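Local structure of cytosine-specific methyltransferase (3G7U) at residues A19-F24 against Y227-G232; E213-I218 against T241-K246. The protein probably transfers a methyl group from S-adenosyl-L-methionine to cytosine in DNA, giving 5-methylcytosine, as a member of the C5-methyltransferase family. All coordinates share one frame; numbering follows the deposited sequence.

Contact 1: residues A19-F24 against Y227-G232; sequences AARAGF and YEKLWG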
ATOM      1  N   ALA A  19      -7.182   5.248  -2.465  1.00 21.60           N
ATOM      2  CA  ALA A  19      -8.496   5.854  -2.276  1.00 21.15           C
ATOM      3  C   ALA A  19      -8.501   7.277  -2.788  1.00 21.16           C
ATOM      4  O   ALA A  19      -9.431   7.691  -3.513  1.00 27.59           O
ATOM      5  CB  ALA A  19      -8.894   5.814  -0.781  1.00 18.97           C
ATOM      6  N   ALA A  20      -7.478   8.038  -2.429  1.00 20.16           N
ATOM      7  CA  ALA A  20      -7.414   9.464  -2.752  1.00 20.81           C
ATOM      8  C   ALA A  20      -7.312   9.674  -4.268  1.00 26.75           C
ATOM      9  O   ALA A  20      -7.961  10.564  -4.843  1.00 25.71           O
ATOM     10  CB  ALA A  20      -6.219  10.138  -2.018  1.00 23.33           C
ATOM     11  N   ARG A  21      -6.513   8.839  -4.917  1.00 22.20           N
ATOM     12  CA  ARG A  21      -6.365   8.937  -6.384  1.00 27.01           C
ATOM     13  C   ARG A  21      -7.687   8.532  -7.115  1.00 28.79           C
ATOM     14  O   ARG A  21      -8.035   9.102  -8.156  1.00 29.22           O
ATOM     15  CB  ARG A  21      -5.178   8.110  -6.875  1.00 27.36           C
ATOM     16  CG  ARG A  21      -3.825   8.746  -6.629  1.00 24.76           C
ATOM     17  CD  ARG A  21      -2.730   7.893  -7.243  1.00 23.78           C
ATOM     18  NE  ARG A  21      -1.553   8.679  -7.546  1.00 23.33           N
ATOM     19  CZ  ARG A  21      -0.353   8.179  -7.832  1.00 23.69           C
ATOM     20  NH1 ARG A  21      -0.171   6.867  -7.819  1.00 21.04           N
ATOM     21  NH2 ARG A  21       0.655   9.003  -8.132  1.00 25.60           N
ATOM     22  N   ALA A  22      -8.440   7.612  -6.526  1.00 23.51           N
ATOM     23  CA  ALA A  22      -9.724   7.165  -7.044  1.00 25.51           C
ATOM     24  C   ALA A  22     -10.821   8.199  -6.850  1.00 27.47           C
ATOM     25  O   ALA A  22     -11.892   8.034  -7.414  1.00 33.68           O
ATOM     26  CB  ALA A  22     -10.154   5.839  -6.386  1.00 21.11           C
ATOM     27  N   GLY A  23     -10.568   9.240  -6.059  1.00 27.71           N
ATOM     28  CA  GLY A  23     -11.536  10.334  -5.888  1.00 27.38           C
ATOM     29  C   GLY A  23     -12.151  10.486  -4.501  1.00 30.12           C
ATOM     30  O   GLY A  23     -12.853  11.464  -4.255  1.00 29.65           O
ATOM     31  N   PHE A  24     -11.854   9.558  -3.584  1.00 24.69           N
ATOM     32  CA  PHE A  24     -12.327   9.650  -2.217  1.00 26.55           C
ATOM     33  C   PHE A  24     -11.532  10.652  -1.401  1.00 30.09           C
ATOM     34  O   PHE A  24     -10.364  10.950  -1.695  1.00 27.50           O
ATOM     35  CB  PHE A  24     -12.271   8.278  -1.551  1.00 22.62           C
ATOM     36  CG  PHE A  24     -13.170   7.263  -2.154  1.00 27.54           C
ATOM     37  CD1 PHE A  24     -14.542   7.245  -1.868  1.00 27.31           C
ATOM     38  CD2 PHE A  24     -12.654   6.275  -2.986  1.00 25.46           C
ATOM     39  CE1 PHE A  24     -15.384   6.265  -2.429  1.00 25.41           C
ATOM     40  CE2 PHE A  24     -13.473   5.307  -3.521  1.00 25.81           C
ATOM     41  CZ  PHE A  24     -14.848   5.291  -3.252  1.00 24.63           C
ATOM     42  N   TYR A 227       4.819   6.201 -15.473  1.00 28.95           N
ATOM     43  CA  TYR A 227       5.618   7.387 -15.171  1.00 30.68           C
ATOM     44  C   TYR A 227       4.774   8.569 -14.793  1.00 30.79           C
ATOM     45  O   TYR A 227       5.220   9.436 -14.036  1.00 31.41           O
ATOM     46  CB  TYR A 227       6.580   7.719 -16.334  1.00 31.27           C
ATOM     47  CG  TYR A 227       7.510   6.565 -16.598  1.00 31.95           C
ATOM     48  CD1 TYR A 227       8.546   6.260 -15.700  1.00 30.88           C
ATOM     49  CD2 TYR A 227       7.323   5.723 -17.703  1.00 27.04           C
ATOM     50  CE1 TYR A 227       9.382   5.160 -15.901  1.00 28.87           C
ATOM     51  CE2 TYR A 227       8.158   4.623 -17.920  1.00 30.33           C
ATOM     52  CZ  TYR A 227       9.192   4.353 -17.020  1.00 32.61           C
ATOM     53  OH  TYR A 227      10.013   3.271 -17.211  1.00 31.22           O
ATOM     54  N   GLU A 228       3.533   8.617 -15.290  1.00 33.90           N
ATOM     55  CA  GLU A 228       2.612   9.698 -14.860  1.00 32.33           C
ATOM     56  C   GLU A 228       2.224   9.483 -13.402  1.00 31.16           C
ATOM     57  O   GLU A 228       2.057  10.436 -12.650  1.00 29.30           O
ATOM     58  CB  GLU A 228       1.306   9.750 -15.681  1.00 40.09           C
ATOM     59  CG  GLU A 228       1.386   9.462 -17.190  1.00 56.12           C
ATOM     60  CD  GLU A 228       2.274  10.427 -18.008  1.00 68.66           C
ATOM     61  OE1 GLU A 228       2.400  11.625 -17.645  1.00 69.96           O
ATOM     62  OE2 GLU A 228       2.839   9.973 -19.044  1.00 76.29           O
ATOM     63  N   LYS A 229       2.032   8.226 -13.036  1.00 27.38           N
ATOM     64  CA  LYS A 229       1.736   7.853 -11.638  1.00 29.21           C
ATOM     65  C   LYS A 229       2.985   8.044 -10.775  1.00 29.37           C
ATOM     66  O   LYS A 229       2.907   8.436  -9.611  1.00 25.87           O
ATOM     67  CB  LYS A 229       1.266   6.399 -11.573  1.00 29.91           C
ATOM     68  CG  LYS A 229      -0.106   6.188 -12.146  1.00 30.85           C
ATOM     69  CD  LYS A 229      -0.721   4.875 -11.679  1.00 28.43           C
ATOM     70  CE  LYS A 229      -2.172   4.723 -12.249  1.00 35.70           C
ATOM     71  NZ  LYS A 229      -3.028   5.928 -11.954  1.00 34.05           N
ATOM     72  N   LEU A 230       4.150   7.790 -11.361  1.00 24.38           N
ATOM     73  CA  LEU A 230       5.412   7.892 -10.604  1.00 23.10           C
ATOM     74  C   LEU A 230       5.758   9.330 -10.212  1.00 29.09           C
ATOM     75  O   LEU A 230       6.167   9.575  -9.086  1.00 27.35           O
ATOM     76  CB  LEU A 230       6.567   7.217 -11.370  1.00 27.68           C
ATOM     77  CG  LEU A 230       7.901   6.966 -10.660  1.00 26.20           C
ATOM     78  CD1 LEU A 230       7.761   5.851  -9.581  1.00 23.05           C
ATOM     79  CD2 LEU A 230       8.948   6.529 -11.697  1.00 21.42           C
ATOM     80  N   TRP A 231       5.554  10.273 -11.136  1.00 27.44           N
ATOM     81  CA  TRP A 231       5.967  11.668 -10.983  1.00 29.83           C
ATOM     82  C   TRP A 231       4.824  12.676 -10.842  1.00 26.55           C
ATOM     83  O   TRP A 231       5.071  13.863 -10.680  1.00 32.77           O
ATOM     84  CB  TRP A 231       6.924  12.070 -12.134  1.00 29.90           C
ATOM     85  CG  TRP A 231       8.167  11.201 -12.126  1.00 25.96           C
ATOM     86  CD1 TRP A 231       8.902  10.823 -11.007  1.00 25.43           C
ATOM     87  CD2 TRP A 231       8.813  10.591 -13.250  1.00 30.66           C
ATOM     88  NE1 TRP A 231       9.953  10.017 -11.390  1.00 26.09           N
ATOM     89  CE2 TRP A 231       9.919   9.852 -12.752  1.00 29.16           C
ATOM     90  CE3 TRP A 231       8.564  10.587 -14.633  1.00 30.00           C
ATOM     91  CZ2 TRP A 231      10.777   9.122 -13.589  1.00 30.83           C
ATOM     92  CZ3 TRP A 231       9.411   9.831 -15.471  1.00 31.44           C
ATOM     93  CH2 TRP A 231      10.495   9.108 -14.941  1.00 29.83           C
ATOM     94  N   GLY A 232       3.579  12.213 -10.841  1.00 30.68           N
ATOM     95  CA  GLY A 232       2.419  13.126 -10.744  1.00 29.22           C
ATOM     96  C   GLY A 232       1.194  12.459 -10.141  1.00 33.40           C
ATOM     97  O   GLY A 232       1.324  11.624  -9.224  1.00 27.94           O
TER
HETATM   98  O   HOH W   1       2.218   5.420  -8.034  1.00 28.55           O
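Arg21 reaches from helix 14-22 to the end of helix 225-231 and puts its NH2 between the carbonyl of Lys229 in the last turn and that of Gly232 just beyond it. The backbones stay well apart: the closest CA pair, Arg21 and Lys229, is 9.7 Å apart, and the long side chain spans the difference. The dense part of the contact is the NH2 end. Arg21 NH2 donates to Lys229 O at 2.8 Å with an N-H...O angle of 147°, meeting that oxygen on a lone pair in the carbonyl plane. The second bond of Arg21 NH2, to Gly232 O at 2.9 Å, is more bent at 135°, and the donor is tilted from that carbonyl plane. Arg21 NE is hydrogen-bonded to Gln233 O, so three carbonyls at this helix end hold the guanidinium and limit its rotation. The chain gets there because it is extended from CG to NE, with chi2 at -176°. Lys229 adds carbon contact, its CG lying over one guanidinium face and its CB 4.0 Å from Arg21 NH1.

The NH1 side is looser. There a water lies in the guanidinium plane and accepts from Arg21 NH1 at 2.8 Å, while its link to Lys229 O is weak. Lys229 NZ stays 5.1 Å from Arg21 NH1; it is engaged by Gln233 and by a salt bridge to Glu357 of helix 353-367, which would ease the closeness of two positive charges.

Helix 14-22 closes beyond Arg21 in a Schellman motif at Gly23. Its arginine thus joins the helix after strand 4-8 of the Rossmann-like sheet to the C-terminal carbonyls of helix 225-231, probably part of the smaller, DNA-recognising domain of C5-methyltransferases.

Contact 2: residues E213-I218 against T241-K246; sequences ESWRTI and TESIAK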
ATOM      1  N   GLU A 213      18.286  12.215   5.232  0.50 40.60           N
ATOM      2  CA  GLU A 213      17.614  11.913   3.986  0.50 35.49           C
ATOM      3  C   GLU A 213      18.657  11.854   2.899  0.50 31.56           C
ATOM      4  O   GLU A 213      19.669  12.553   2.972  0.50 31.03           O
ATOM      5  CB  GLU A 213      16.597  13.006   3.658  0.50 38.20           C
ATOM      6  CG  GLU A 213      15.201  12.494   3.332  0.50 38.97           C
ATOM      7  CD  GLU A 213      14.217  12.617   4.507  0.50 46.33           C
ATOM      8  OE1 GLU A 213      14.562  13.215   5.556  0.50 49.48           O
ATOM      9  OE2 GLU A 213      13.071  12.137   4.367  0.50 46.10           O
ATOM     10  N   SER A 214      18.416  10.989   1.918  0.50 23.24           N
ATOM     11  CA  SER A 214      19.333  10.754   0.816  0.50 25.62           C
ATOM     12  C   SER A 214      18.709  11.330  -0.442  0.50 26.12           C
ATOM     13  O   SER A 214      18.322  10.580  -1.359  0.50 25.44           O
ATOM     14  CB  SER A 214      19.555   9.261   0.630  0.50 28.32           C
ATOM     15  OG  SER A 214      20.600   9.037  -0.298  0.50 40.27           O
ATOM     16  N   TRP A 215      18.609  12.660  -0.484  1.00 23.84           N
ATOM     17  CA  TRP A 215      17.974  13.336  -1.626  1.00 23.40           C
ATOM     18  C   TRP A 215      18.935  13.266  -2.824  1.00 24.30           C
ATOM     19  O   TRP A 215      20.109  13.622  -2.694  1.00 26.26           O
ATOM     20  CB  TRP A 215      17.702  14.800  -1.326  1.00 20.55           C
ATOM     21  CG  TRP A 215      16.707  15.121  -0.250  1.00 23.41           C
ATOM     22  CD1 TRP A 215      16.984  15.577   1.007  1.00 24.29           C
ATOM     23  CD2 TRP A 215      15.282  15.066  -0.361  1.00 23.68           C
ATOM     24  NE1 TRP A 215      15.802  15.790   1.703  1.00 28.63           N
ATOM     25  CE2 TRP A 215      14.747  15.484   0.885  1.00 28.30           C
ATOM     26  CE3 TRP A 215      14.399  14.691  -1.389  1.00 20.29           C
ATOM     27  CZ2 TRP A 215      13.369  15.533   1.135  1.00 25.29           C
ATOM     28  CZ3 TRP A 215      13.007  14.750  -1.151  1.00 25.03           C
ATOM     29  CH2 TRP A 215      12.512  15.167   0.097  1.00 21.52           C
ATOM     30  N   ARG A 216      18.432  12.837  -3.978  1.00 23.80           N
ATOM     31  CA  ARG A 216      19.268  12.634  -5.156  1.00 20.37           C
ATOM     32  C   ARG A 216      18.536  13.029  -6.421  1.00 25.00           C
ATOM     33  O   ARG A 216      17.321  12.819  -6.537  1.00 21.91           O
ATOM     34  CB  ARG A 216      19.676  11.156  -5.257  1.00 22.11           C
ATOM     35  CG  ARG A 216      20.718  10.686  -4.244  1.00 21.13           C
ATOM     36  CD  ARG A 216      22.022  11.520  -4.289  1.00 20.92           C
ATOM     37  NE  ARG A 216      22.685  11.348  -5.597  1.00 18.82           N
ATOM     38  CZ  ARG A 216      23.343  10.286  -5.980  1.00 25.29           C
ATOM     39  NH1 ARG A 216      23.466   9.226  -5.174  1.00 21.48           N
ATOM     40  NH2 ARG A 216      23.903  10.276  -7.180  1.00 21.88           N
ATOM     41  N   THR A 217      19.297  13.547  -7.396  1.00 22.19           N
ATOM     42  CA  THR A 217      18.785  13.865  -8.710  1.00 23.85           C
ATOM     43  C   THR A 217      18.545  12.626  -9.544  1.00 22.62           C
ATOM     44  O   THR A 217      19.381  11.687  -9.568  1.00 24.82           O
ATOM     45  CB  THR A 217      19.787  14.825  -9.449  1.00 19.07           C
ATOM     46  OG1 THR A 217      19.845  16.050  -8.731  1.00 26.32           O
ATOM     47  CG2 THR A 217      19.356  15.086 -10.903  1.00 28.94           C
ATOM     48  N   ILE A 218      17.368  12.588 -10.188  1.00 20.39           N
ATOM     49  CA  ILE A 218      17.026  11.514 -11.107  1.00 23.21           C
ATOM     50  C   ILE A 218      16.784  12.049 -12.526  1.00 22.55           C
ATOM     51  O   ILE A 218      16.608  13.256 -12.733  1.00 30.12           O
ATOM     52  CB  ILE A 218      15.757  10.778 -10.654  1.00 24.02           C
ATOM     53  CG1 ILE A 218      14.599  11.772 -10.520  1.00 22.21           C
ATOM     54  CG2 ILE A 218      15.996  10.064  -9.299  1.00 24.05           C
ATOM     55  CD1 ILE A 218      13.218  11.137 -10.598  1.00 25.81           C
ATOM     56  N   THR A 241       4.944  18.799   1.124  1.00 30.11           N
ATOM     57  CA  THR A 241       5.321  20.015   0.378  1.00 29.10           C
ATOM     58  C   THR A 241       6.771  20.020  -0.115  1.00 26.39           C
ATOM     59  O   THR A 241       7.035  20.296  -1.296  1.00 30.25           O
ATOM     60  CB  THR A 241       5.019  21.278   1.245  1.00 30.20           C
ATOM     61  OG1 THR A 241       3.617  21.333   1.449  1.00 42.69           O
ATOM     62  CG2 THR A 241       5.446  22.549   0.549  1.00 39.34           C
ATOM     63  N   GLU A 242       7.708  19.667   0.760  1.00 27.73           N
ATOM     64  CA  GLU A 242       9.120  19.594   0.367  1.00 28.08           C
ATOM     65  C   GLU A 242       9.394  18.518  -0.686  1.00 29.73           C
ATOM     66  O   GLU A 242      10.144  18.773  -1.651  1.00 27.58           O
ATOM     67  CB  GLU A 242      10.029  19.409   1.596  1.00 28.37           C
ATOM     68  CG  GLU A 242      11.503  19.270   1.241  1.00 26.16           C
ATOM     69  CD  GLU A 242      12.410  18.945   2.433  1.00 31.65           C
ATOM     70  OE1 GLU A 242      11.891  18.698   3.543  1.00 36.53           O
ATOM     71  OE2 GLU A 242      13.652  18.958   2.257  1.00 34.33           O
ATOM     72  N   SER A 243       8.789  17.327  -0.531  1.00 22.94           N
ATOM     73  CA  SER A 243       8.944  16.298  -1.564  1.00 23.50           C
ATOM     74  C   SER A 243       8.445  16.726  -2.934  1.00 25.24           C
ATOM     75  O   SER A 243       9.088  16.444  -3.953  1.00 26.83           O
ATOM     76  CB  SER A 243       8.266  14.995  -1.144  1.00 21.78           C
ATOM     77  OG  SER A 243       8.816  14.622   0.096  1.00 23.86           O
ATOM     78  N   ILE A 244       7.303  17.410  -2.947  1.00 25.98           N
ATOM     79  CA  ILE A 244       6.700  17.887  -4.189  1.00 26.51           C
ATOM     80  C   ILE A 244       7.573  18.961  -4.867  1.00 25.47           C
ATOM     81  O   ILE A 244       7.882  18.840  -6.071  1.00 28.79           O
ATOM     82  CB  ILE A 244       5.243  18.353  -3.984  1.00 27.15           C
ATOM     83  CG1 ILE A 244       4.356  17.159  -3.623  1.00 25.55           C
ATOM     84  CG2 ILE A 244       4.677  18.962  -5.271  1.00 28.72           C
ATOM     85  CD1 ILE A 244       3.020  17.576  -3.039  1.00 32.07           C
ATOM     86  N   ALA A 245       8.014  19.935  -4.071  1.00 31.50           N
ATOM     87  CA  ALA A 245       8.970  20.974  -4.488  1.00 29.37           C
ATOM     88  C   ALA A 245      10.274  20.405  -5.021  1.00 31.75           C
ATOM     89  O   ALA A 245      10.729  20.796  -6.087  1.00 31.03           O
ATOM     90  CB  ALA A 245       9.235  21.923  -3.359  1.00 32.55           C
ATOM     91  N   LYS A 246      10.864  19.449  -4.308  1.00 26.38           N
ATOM     92  CA  LYS A 246      12.104  18.817  -4.804  1.00 27.57           C
ATOM     93  C   LYS A 246      11.898  18.021  -6.070  1.00 26.34           C
ATOM     94  O   LYS A 246      12.755  18.061  -6.959  1.00 26.71           O
ATOM     95  CB  LYS A 246      12.807  18.003  -3.707  1.00 26.79           C
ATOM     96  CG  LYS A 246      13.580  18.917  -2.750  1.00 30.60           C
ATOM     97  CD  LYS A 246      14.297  18.143  -1.663  1.00 30.81           C
ATOM     98  CE  LYS A 246      15.376  18.940  -0.958  1.00 30.06           C
ATOM     99  NZ  LYS A 246      14.846  20.039  -0.113  1.00 35.34           N
TER
HETATM  100  O   HOH W   2      15.787  17.165   4.271  1.00 59.02           O
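Trp215 lies with one indole face against Lys246, with Ser243 OG at its edge and Glu242 OE2 meeting it obliquely, three residues on one side of helix 241-248. Taken in chain order, the first segment begins with Glu213, which is modelled in two conformers; in one of them its CG lies over the Trp215 face opposite Lys246, a placement that remains doubtful.

Trp215 carries the contact. Lys246 CD stands 3.4 Å from the centroid of the Trp215 six-membered ring and 11° off the normal, which makes it a CH-pi contact over the face. A bend at the last torsion of the lysine chain then takes Lys246 NZ over the five-membered ring of Trp215, 4.8 Å from its centroid and 16° off the normal, a cation-pi arrangement. Lys246 NZ also makes a 2.9 Å salt bridge to Glu242 OE2, which offers its anti lone pair. This is the i to i+4 acid-lysine pair of a helix, with an aromatic ring laid on the lysine chain. Glu242, extended beyond CG, brings OE2 within 3.6 Å of Trp215 CZ2 with carboxylate and ring planes 33° apart, while Glu242 OE1 forms a salt bridge with Arg335. Ser243 OG comes to the ring edge near CH2, although its polar partner is Asp240. Trp215 NE1 is satisfied by a water in the ring plane at 2.9 Å, which in turn gives a weak bond to Glu242 OE2.

From Arg216 the chain turns to strand pairing: Arg216 is backbone-bonded to Ile252, in the two-stranded antiparallel sheet of 216-217 with 251-252, and Arg216 NH1 reaches Ile203 O. At Ile218, the backbone bonds to Asn250.

Contacts 1 and 2 have their centres about 18 Å apart and interleave along the chain: strand 216-217 leads to helix 225-231, and that helix to helix 241-248. They meet directly where Trp231 NE1 lies 3.5 Å from Ile218 CD1, a packing contact. Asp332 is shared, touching both Leu230 and Ile218 and accepting a hydrogen bond from Trp231 NE1. Contact 1 is nearer the middle of the molecule, its centre about 13 Å from the chain centre against about 21 Å for contact 2. Both are away from the predicted catalytic Cys81.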